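Local coordinates for oligopeptide-binding protein AppA (PDB 1XOC), which binds oligopeptides outside the cell membrane as the receptor of an ABC transporter, and can serve peptide uptake in both sporulation and genetic competence, at residues 47-50 with 51-55; 101-104 with 105-109; 169-172 with 173-176; 399-402 with 403-407. All coordinates share one frame; numbering follows the deposited sequence.

Interaction 1. Residues 47-50 with 51-55. With ZN (zinc ion), chain O.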
loop_
_atom_site.group_PDB
_atom_site.type_symbol
_atom_site.label_atom_id
_atom_site.label_comp_id
_atom_site.label_asym_id
_atom_site.label_seq_id
_atom_site.Cartn_x
_atom_site.Cartn_y
_atom_site.Cartn_z
ATOM N N ASP A 47 -3.412 7.589 -3.907
ATOM C CA ASP A 47 -4.747 7.948 -4.412
ATOM C C ASP A 47 -4.729 9.277 -5.177
ATOM O O ASP A 47 -5.372 9.400 -6.245
ATOM C CB ASP A 47 -5.772 8.094 -3.280
ATOM C CG ASP A 47 -6.267 6.773 -2.720
ATOM O OD1 ASP A 47 -6.186 5.707 -3.397
ATOM O OD2 ASP A 47 -6.807 6.876 -1.590
ATOM N N ILE A 48 -4.052 10.278 -4.633
ATOM C CA ILE A 48 -4.033 11.580 -5.286
ATOM C C ILE A 48 -3.143 11.523 -6.558
ATOM O O ILE A 48 -3.503 12.083 -7.609
ATOM C CB ILE A 48 -3.574 12.633 -4.315
ATOM C CG1 ILE A 48 -4.465 12.623 -3.081
ATOM C CG2 ILE A 48 -3.562 14.007 -4.995
ATOM C CD1 ILE A 48 -5.863 13.030 -3.305
ATOM N N GLU A 49 -1.977 10.874 -6.450
ATOM C CA GLU A 49 -1.076 10.714 -7.587
ATOM C C GLU A 49 -1.765 10.117 -8.815
ATOM O O GLU A 49 -1.546 10.554 -9.940
ATOM C CB GLU A 49 0.097 9.796 -7.183
ATOM C CG GLU A 49 1.053 10.439 -6.198
ATOM C CD GLU A 49 2.018 9.450 -5.572
ATOM O OE1 GLU A 49 1.990 8.263 -5.932
ATOM O OE2 GLU A 49 2.829 9.847 -4.703
ATOM N N ASN A 50 -2.626 9.146 -8.575
ATOM C CA ASN A 50 -3.315 8.480 -9.694
ATOM C C ASN A 50 -4.364 9.360 -10.367
ATOM O O ASN A 50 -4.812 9.035 -11.480
ATOM C CB ASN A 50 -3.852 7.113 -9.275
ATOM C CG ASN A 50 -2.755 6.068 -9.296
ATOM O OD1 ASN A 50 -1.910 6.003 -8.402
ATOM N ND2 ASN A 50 -2.703 5.320 -10.363
ATOM N N MET A 51 -4.771 10.455 -9.725
ATOM C CA MET A 51 -5.650 11.458 -10.342
ATOM C C MET A 51 -4.867 12.553 -11.022
ATOM O O MET A 51 -5.298 13.090 -12.034
ATOM C CB MET A 51 -6.624 12.056 -9.314
ATOM C CG MET A 51 -7.686 11.060 -8.930
ATOM S SD MET A 51 -8.987 11.685 -7.844
ATOM C CE MET A 51 -8.073 11.842 -6.326
ATOM N N LEU A 52 -3.734 12.951 -10.428
ATOM C CA LEU A 52 -2.916 14.058 -10.992
ATOM C C LEU A 52 -2.037 13.716 -12.191
ATOM O O LEU A 52 -1.749 14.601 -13.000
ATOM C CB LEU A 52 -1.977 14.651 -9.923
ATOM C CG LEU A 52 -2.589 15.368 -8.728
ATOM C CD1 LEU A 52 -1.593 15.662 -7.658
ATOM C CD2 LEU A 52 -3.240 16.606 -9.241
ATOM N N TYR A 53 -1.523 12.473 -12.243
ATOM C CA TYR A 53 -0.462 12.095 -13.160
ATOM C C TYR A 53 -0.936 11.033 -14.104
ATOM O O TYR A 53 -1.987 10.417 -13.886
ATOM C CB TYR A 53 0.750 11.571 -12.369
ATOM C CG TYR A 53 1.310 12.590 -11.426
ATOM C CD1 TYR A 53 1.905 13.744 -11.920
ATOM C CD2 TYR A 53 1.292 12.371 -10.075
ATOM C CE1 TYR A 53 2.416 14.710 -11.075
ATOM C CE2 TYR A 53 1.802 13.318 -9.225
ATOM C CZ TYR A 53 2.364 14.460 -9.732
ATOM O OH TYR A 53 2.893 15.386 -8.825
ATOM N N SER A 54 -0.112 10.791 -15.118
ATOM C CA SER A 54 -0.260 9.671 -16.021
ATOM C C SER A 54 0.913 8.690 -15.840
ATOM O O SER A 54 1.993 9.053 -15.358
ATOM C CB SER A 54 -0.304 10.141 -17.460
ATOM O OG SER A 54 -1.370 11.042 -17.691
ATOM N N PHE A 55 0.661 7.477 -16.350
ATOM C CA PHE A 55 1.525 6.308 -16.200
ATOM C C PHE A 55 1.568 5.584 -17.541
ATOM O O PHE A 55 0.581 5.545 -18.276
ATOM C CB PHE A 55 0.935 5.376 -15.128
ATOM C CG PHE A 55 0.722 6.088 -13.774
ATOM C CD1 PHE A 55 1.612 5.933 -12.701
ATOM C CD2 PHE A 55 -0.385 6.889 -13.599
ATOM C CE1 PHE A 55 1.388 6.646 -11.502
ATOM C CE2 PHE A 55 -0.572 7.591 -12.384
ATOM C CZ PHE A 55 0.278 7.436 -11.391
HETATM ZN ZN ZN O . -7.864 4.922 -0.946
HETATM O O HOH W 1 -4.234 8.544 -14.170
HETATM O O HOH W 2 -9.893 4.477 0.319
HETATM O O HOH W 3 -9.785 6.301 -1.035
HETATM O O HOH W 4 -6.138 4.451 0.339
#
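Ile-48 meets the last turn of its helix with backbone and side chain at once. Its carbonyl oxygen takes two amide donors: Leu-52 N at 3.0 Å from Ile-48 O lies nearly in line with the C=O, whereas Met-51 N approaches from well above the carbonyl plane. Beside this bond the two branched side chains run alongside each other, pointing the same way, with Ile-48 CG2 resting 3.7 Å from Leu-52 CD1. The other branch, Ile-48 CD1, meets the methyl end of Met-51, whose chain is bent at chi3 (-72°) so that CE turns back to within 3.9 Å of Ile-48 CD1. Flexible methionine and branched isoleucine and leucine suit this buried face, which packs helix 43-52 onto the four-stranded mixed sheet through Val-217, Leu-201, Phe-188 and Phe-190. The helix ends here: Tyr-53 N still donates to Glu-49 O over 3.0 Å, but Tyr-53 has already left helical angles. One face of its ring is covered by Leu-52 CB, while its hydroxyl bonds Phe-35 O. Beyond the end, a water donates to both Asn-50 O and Tyr-53 O, and Phe-55 turns its ring edge to Glu-49 O. One turn before Met-51, Asp-47 OD2 binds a zinc ion at 2.3 Å together with three waters; Tyr-219 and Arg-508 hold the same carboxylate from outside.

Interaction 2. Residues 101-104 with 105-109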
loop_
_atom_site.group_PDB
_atom_site.type_symbol
_atom_site.label_atom_id
_atom_site.label_comp_id
_atom_site.label_asym_id
_atom_site.label_seq_id
_atom_site.Cartn_x
_atom_site.Cartn_y
_atom_site.Cartn_z
ATOM N N ASP A 101 11.366 13.080 -23.160
ATOM C CA ASP A 101 12.261 13.763 -22.206
ATOM C C ASP A 101 11.758 13.544 -20.781
ATOM O O ASP A 101 12.545 13.366 -19.820
ATOM C CB ASP A 101 12.308 15.274 -22.473
ATOM C CG ASP A 101 13.227 15.668 -23.630
ATOM O OD1 ASP A 101 13.956 14.825 -24.199
ATOM O OD2 ASP A 101 13.214 16.883 -23.961
ATOM N N ASP A 102 10.450 13.626 -20.627
ATOM C CA ASP A 102 9.825 13.523 -19.293
ATOM C C ASP A 102 9.914 12.136 -18.734
ATOM O O ASP A 102 10.097 11.905 -17.554
ATOM C CB ASP A 102 8.385 13.970 -19.394
ATOM C CG ASP A 102 8.280 15.383 -19.923
ATOM O OD1 ASP A 102 8.928 16.290 -19.346
ATOM O OD2 ASP A 102 7.618 15.629 -20.934
ATOM N N VAL A 103 9.750 11.150 -19.600
ATOM C CA VAL A 103 9.831 9.762 -19.179
ATOM C C VAL A 103 11.266 9.392 -18.815
ATOM O O VAL A 103 11.527 8.717 -17.806
ATOM C CB VAL A 103 9.274 8.811 -20.313
ATOM C CG1 VAL A 103 9.456 7.327 -19.986
ATOM C CG2 VAL A 103 7.808 9.123 -20.624
ATOM N N VAL A 104 12.214 9.809 -19.641
ATOM C CA VAL A 104 13.625 9.571 -19.369
ATOM C C VAL A 104 14.027 10.266 -18.050
ATOM O O VAL A 104 14.709 9.674 -17.222
ATOM C CB VAL A 104 14.548 10.014 -20.547
ATOM C CG1 VAL A 104 16.023 9.881 -20.128
ATOM C CG2 VAL A 104 14.226 9.203 -21.794
ATOM N N PHE A 105 13.606 11.508 -17.879
ATOM C CA PHE A 105 13.868 12.221 -16.646
ATOM C C PHE A 105 13.353 11.449 -15.445
ATOM O O PHE A 105 14.087 11.206 -14.514
ATOM C CB PHE A 105 13.236 13.613 -16.705
ATOM C CG PHE A 105 13.099 14.271 -15.368
ATOM C CD1 PHE A 105 14.207 14.592 -14.642
ATOM C CD2 PHE A 105 11.870 14.548 -14.845
ATOM C CE1 PHE A 105 14.077 15.178 -13.433
ATOM C CE2 PHE A 105 11.755 15.133 -13.626
ATOM C CZ PHE A 105 12.854 15.441 -12.926
ATOM N N THR A 106 12.085 11.070 -15.479
ATOM C CA THR A 106 11.429 10.507 -14.310
ATOM C C THR A 106 12.072 9.185 -13.915
ATOM O O THR A 106 12.401 8.997 -12.755
ATOM C CB THR A 106 9.937 10.306 -14.555
ATOM O OG1 THR A 106 9.326 11.565 -14.886
ATOM C CG2 THR A 106 9.264 9.725 -13.359
ATOM N N TYR A 107 12.282 8.287 -14.863
ATOM C CA TYR A 107 12.826 6.987 -14.493
ATOM C C TYR A 107 14.327 7.008 -14.209
ATOM O O TYR A 107 14.843 6.071 -13.567
ATOM C CB TYR A 107 12.579 5.986 -15.607
ATOM C CG TYR A 107 11.192 5.392 -15.680
ATOM C CD1 TYR A 107 10.139 6.079 -16.277
ATOM C CD2 TYR A 107 10.926 4.151 -15.118
ATOM C CE1 TYR A 107 8.845 5.508 -16.348
ATOM C CE2 TYR A 107 9.640 3.569 -15.222
ATOM C CZ TYR A 107 8.621 4.258 -15.817
ATOM O OH TYR A 107 7.382 3.679 -15.850
ATOM N N SER A 108 15.027 8.071 -14.624
ATOM C CA SER A 108 16.450 8.233 -14.330
ATOM C C SER A 108 16.713 8.692 -12.891
ATOM O O SER A 108 17.797 8.449 -12.356
ATOM C CB SER A 108 17.095 9.230 -15.299
ATOM O OG SER A 108 17.129 8.643 -16.598
ATOM N N VAL A 109 15.721 9.330 -12.281
ATOM C CA VAL A 109 15.908 9.901 -10.911
ATOM C C VAL A 109 16.318 8.803 -9.912
ATOM O O VAL A 109 17.307 8.953 -9.217
ATOM C CB VAL A 109 14.666 10.657 -10.436
ATOM C CG1 VAL A 109 14.739 10.942 -8.920
ATOM C CG2 VAL A 109 14.559 11.993 -11.206
#
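Thr-106 and Asp-102 meet through two bonds to one oxygen. The hydroxyl Thr-106 OG1 donates to Asp-102 O at 2.8 Å, and Thr-106 N reaches the same carbonyl at 3.0 Å from the opposite face of its plane. The hydroxyl gets there because OG1 stands beside its own backbone N (chi1 -59°), leaning back along the helix; it also bonds Leu-159 N. A valine in its place would probably leave Asp-102 O with the amide bond alone and Leu-159 N without its hydroxyl partner. The tightly packed side runs through Val-103 and Tyr-107, which lie side by side, Val-103 CG1 coming 4.0 Å from Tyr-107 CD1. The same ring turns its edge to Val-103 O and meets Phe-139 edge-to-face, so a beta-branched residue and a broad aromatic fill the space against strands 126-133 and 136-141. The other side is only partly exposed: Val-104 still packs on the sheet and Phe-105 on helix 161-164, leaving Asp-101 and Ser-108 as its looser members. Ser-108 repeats the threonine's scheme, Ser-108 OG lying 2.7 Å from Val-104 O with Ser-108 N on the other face of that carbonyl. Asp-101 pairs with Lys-131. Such return of a serine or threonine hydroxyl to the carbonyl four residues earlier is a familiar feature of alpha-helices, here in helix 100-108, laid on an antiparallel sheet.

Interaction 3. Residues 169-172 with 173-176. With ZN (zinc ion), chain H.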
loop_
_atom_site.group_PDB
_atom_site.type_symbol
_atom_site.label_atom_id
_atom_site.label_comp_id
_atom_site.label_asym_id
_atom_site.label_seq_id
_atom_site.Cartn_x
_atom_site.Cartn_y
_atom_site.Cartn_z
ATOM N N ILE A 169 18.890 16.254 -7.474
ATOM C CA ILE A 169 18.117 15.091 -7.092
ATOM C C ILE A 169 18.076 14.890 -5.578
ATOM O O ILE A 169 17.033 14.504 -5.045
ATOM C CB ILE A 169 18.583 13.833 -7.887
ATOM C CG1 ILE A 169 18.071 13.960 -9.327
ATOM C CG2 ILE A 169 18.084 12.543 -7.236
ATOM C CD1 ILE A 169 18.748 13.063 -10.268
ATOM N N ALA A 170 19.166 15.222 -4.868
ATOM C CA ALA A 170 19.167 15.185 -3.399
ATOM C C ALA A 170 18.025 15.996 -2.759
ATOM O O ALA A 170 17.605 15.694 -1.640
ATOM C CB ALA A 170 20.509 15.654 -2.855
ATOM N N ASP A 171 17.551 17.027 -3.454
ATOM C CA ASP A 171 16.549 17.934 -2.913
ATOM C C ASP A 171 15.169 17.768 -3.537
ATOM O O ASP A 171 14.279 18.590 -3.292
ATOM C CB ASP A 171 16.962 19.393 -3.107
ATOM C CG ASP A 171 18.272 19.709 -2.493
ATOM O OD1 ASP A 171 18.648 19.171 -1.432
ATOM O OD2 ASP A 171 18.978 20.509 -3.104
ATOM N N LEU A 172 14.978 16.742 -4.366
ATOM C CA LEU A 172 13.716 16.636 -5.087
ATOM C C LEU A 172 12.515 16.368 -4.172
ATOM O O LEU A 172 11.451 16.923 -4.379
ATOM C CB LEU A 172 13.791 15.572 -6.182
ATOM C CG LEU A 172 12.780 15.656 -7.294
ATOM C CD1 LEU A 172 12.876 16.930 -8.081
ATOM C CD2 LEU A 172 13.047 14.498 -8.243
ATOM N N GLU A 173 12.688 15.545 -3.145
ATOM C CA GLU A 173 11.534 15.186 -2.302
ATOM C C GLU A 173 10.946 16.404 -1.574
ATOM O O GLU A 173 9.712 16.495 -1.406
ATOM C CB GLU A 173 11.920 14.128 -1.272
ATOM C CG GLU A 173 10.724 13.610 -0.482
ATOM C CD GLU A 173 11.058 12.459 0.454
ATOM O OE1 GLU A 173 10.103 12.065 1.141
ATOM O OE2 GLU A 173 12.213 11.949 0.493
ATOM N N GLU A 174 11.812 17.312 -1.131
ATOM C CA GLU A 174 11.379 18.496 -0.418
ATOM C C GLU A 174 10.744 19.573 -1.310
ATOM O O GLU A 174 10.143 20.495 -0.797
ATOM C CB GLU A 174 12.551 19.083 0.362
ATOM C CG GLU A 174 13.715 19.520 -0.486
ATOM C CD GLU A 174 14.953 19.919 0.339
ATOM O OE1 GLU A 174 15.602 19.006 0.922
ATOM O OE2 GLU A 174 15.311 21.130 0.365
ATOM N N ASN A 175 10.809 19.436 -2.628
ATOM C CA ASN A 175 10.367 20.520 -3.498
ATOM C C ASN A 175 8.866 20.787 -3.364
ATOM O O ASN A 175 8.068 19.862 -3.251
ATOM C CB ASN A 175 10.727 20.173 -4.947
ATOM C CG ASN A 175 10.739 21.380 -5.855
ATOM O OD1 ASN A 175 11.794 22.038 -6.038
ATOM N ND2 ASN A 175 9.582 21.657 -6.474
ATOM N N GLU A 176 8.475 22.067 -3.385
ATOM C CA GLU A 176 7.049 22.452 -3.293
ATOM C C GLU A 176 6.151 21.845 -4.395
ATOM O O GLU A 176 4.938 21.723 -4.233
ATOM C CB GLU A 176 6.928 23.989 -3.297
ATOM C CG GLU A 176 5.490 24.492 -3.057
ATOM C CD GLU A 176 4.976 24.210 -1.645
ATOM O OE1 GLU A 176 5.592 24.734 -0.687
ATOM O OE2 GLU A 176 3.940 23.516 -1.480
HETATM ZN ZN ZN H . 20.405 18.833 0.015
HETATM O O HOH W 5 15.204 14.087 -2.085
HETATM O O HOH W 6 17.814 20.591 1.273
#
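Asp-171 OD1 is held by a zinc ion at 2.3 Å, and a water 3.2 Å from Asp-171 OD1 probably donates to it, and weakly to Glu-174 OE2, though it has more acceptors near than protons to give. Asp-171 and Glu-174 run side by side, pointing the same way, their carboxylate planes 41° apart; Asp-171 OD1 and Glu-174 OE1 stay 3.9 Å from each other. Metal and water probably soften the repulsion between these like charges. Glu-174 comes close because its CG sits between the backbone N and the carbonyl carbon (chi1 61°), which brings Glu-174 CG to only 3.0 Å from Asp-171 O. A long, flexible acid suits this surface position, whereas apolar Leu-172 turns inward onto Tyr-39. A second water accepts a hydrogen bond from Glu-173 N and donates one to Ala-170 O, joining the short 3-10 segment 169-171 to what follows. The chain then reverses through Asn-175 N, which donates to Leu-172 O at 3.1 Å from above the carbonyl plane. Nearby, the side chain of Asn-178 bonds Glu-173 O. The bond from Asn-175 to Leu-172 closes a type I beta turn in the loop between helix 161-164 and strand 188-194.

Interaction 4. Residues 399-402 with 403-407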
loop_
_atom_site.group_PDB
_atom_site.type_symbol
_atom_site.label_atom_id
_atom_site.label_comp_id
_atom_site.label_asym_id
_atom_site.label_seq_id
_atom_site.Cartn_x
_atom_site.Cartn_y
_atom_site.Cartn_z
ATOM N N SER A 399 0.028 10.385 8.616
ATOM C CA SER A 399 1.246 10.874 7.965
ATOM C C SER A 399 2.445 10.727 8.890
ATOM O O SER A 399 3.540 10.372 8.468
ATOM C CB SER A 399 1.088 12.304 7.443
ATOM O OG SER A 399 1.130 13.247 8.509
ATOM N N ALA A 400 2.254 11.023 10.177
ATOM C CA ALA A 400 3.320 10.864 11.130
ATOM C C ALA A 400 3.737 9.428 11.339
ATOM O O ALA A 400 4.914 9.158 11.481
ATOM C CB ALA A 400 2.907 11.467 12.443
ATOM N N LEU A 401 2.775 8.511 11.418
ATOM C CA LEU A 401 3.079 7.110 11.603
ATOM C C LEU A 401 3.849 6.542 10.382
ATOM O O LEU A 401 4.794 5.802 10.558
ATOM C CB LEU A 401 1.785 6.313 11.767
ATOM C CG LEU A 401 1.975 4.874 12.161
ATOM C CD1 LEU A 401 2.845 4.739 13.367
ATOM C CD2 LEU A 401 0.616 4.185 12.395
ATOM N N VAL A 402 3.472 6.957 9.170
ATOM C CA VAL A 402 4.200 6.588 7.979
ATOM C C VAL A 402 5.634 7.063 8.072
ATOM O O VAL A 402 6.543 6.336 7.691
ATOM C CB VAL A 402 3.511 7.175 6.717
ATOM C CG1 VAL A 402 4.381 7.003 5.461
ATOM C CG2 VAL A 402 2.145 6.538 6.493
ATOM N N GLU A 403 5.846 8.275 8.561
ATOM C CA GLU A 403 7.186 8.810 8.685
ATOM C C GLU A 403 7.990 8.036 9.717
ATOM O O GLU A 403 9.162 7.766 9.524
ATOM C CB GLU A 403 7.123 10.301 9.011
ATOM C CG GLU A 403 8.483 10.948 9.183
ATOM C CD GLU A 403 8.392 12.445 9.285
ATOM O OE1 GLU A 403 9.464 13.089 9.415
ATOM O OE2 GLU A 403 7.259 12.987 9.220
ATOM N N GLN A 404 7.339 7.668 10.804
ATOM C CA GLN A 404 7.970 6.930 11.890
ATOM C C GLN A 404 8.401 5.518 11.478
ATOM O O GLN A 404 9.482 5.063 11.871
ATOM C CB GLN A 404 6.999 6.834 13.063
ATOM C CG GLN A 404 6.928 8.094 13.878
ATOM C CD GLN A 404 5.742 8.180 14.817
ATOM O OE1 GLN A 404 5.167 7.186 15.237
ATOM N NE2 GLN A 404 5.389 9.401 15.171
ATOM N N MET A 405 7.587 4.801 10.693
ATOM C CA MET A 405 7.907 3.413 10.377
ATOM C C MET A 405 9.022 3.319 9.340
ATOM O O MET A 405 9.799 2.364 9.355
ATOM C CB MET A 405 6.667 2.658 9.872
ATOM C CG MET A 405 6.161 3.052 8.544
ATOM S SD MET A 405 4.642 2.124 8.129
ATOM C CE MET A 405 3.531 2.835 9.281
ATOM N N ASN A 406 9.124 4.329 8.477
ATOM C CA ASN A 406 10.065 4.322 7.350
ATOM C C ASN A 406 11.510 4.588 7.763
ATOM O O ASN A 406 11.756 5.193 8.801
ATOM C CB ASN A 406 9.625 5.361 6.287
ATOM C CG ASN A 406 8.681 4.780 5.266
ATOM O OD1 ASN A 406 9.116 4.109 4.333
ATOM N ND2 ASN A 406 7.380 5.016 5.437
ATOM N N PRO A 407 12.485 4.157 6.953
ATOM C CA PRO A 407 13.846 4.612 7.136
ATOM C C PRO A 407 13.870 6.139 7.115
ATOM O O PRO A 407 13.031 6.740 6.427
ATOM C CB PRO A 407 14.567 4.079 5.895
ATOM C CG PRO A 407 13.728 2.999 5.389
ATOM C CD PRO A 407 12.336 3.261 5.796
#
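The C-terminal turn of helix 398-405 ends beside the bound peptide, and Val-402 and Asn-406 join across it. Asn-406 folds its amide back so that Asn-406 ND2 donates to Val-402 O at 2.7 Å, with a nearly straight N-H...O angle of 172°. That oxygen lies close to the amide plane, and Asn-406 N adds a weak bond to it. An asparagine suits this place because, having left helical angles, it can supply a side-chain donor where the backbone bond is failing; its OD1 is taken by Tyr-442. Val-402 CG1 lies alongside, 3.6 Å from Asn-406 ND2. Val-402, Met-405 and Asn-406 all pack on polar side chains of the peptide, placing this helix end in the ligand pocket of a solute-binding protein. On the buried flank, Met-405 N bonds Leu-401 O at 3.0 Å. The methionine starts from the hindered rotamer between N and carbonyl carbon (chi1 69°) and bends again at chi3, which returns Met-405 CE to 3.9 Å from Leu-401 CG. Gln-404 passes Leu-401 at about a right angle, its OE1 3.9 Å from Leu-401 CD1 and bonded to Lys-365. An alanine here would probably leave the Lys-365 ammonium without this acceptor and uncover part of Leu-401. Leu-401 itself reaches Val-396 and Met-417 on the neighbouring strands.

How the interactions relate
Along the chain the four contacts follow in numerical order. Interactions 1, 2 and 4 lie on helices 43-52, 100-108 and 398-405, and interaction 3 in the loop after helix 161-164. Interactions 2 and 3 touch, Val-109 CG1 packing 4.0 Å from Leu-172 CD2, although their centres are about 15 Å apart. Interaction 1 lies about 16 Å from interaction 2 between centres, its helix on the mixed four-stranded sheet and that of interaction 2 on an antiparallel one. Interaction 4 stands about 18 Å from interaction 3 between centres, packing against the large nine-stranded sheet. Interactions 1 and 2 thus fasten helices to two different sheets and interaction 3 shapes a surface loop, while the helix end of interaction 4 meets the bound peptide.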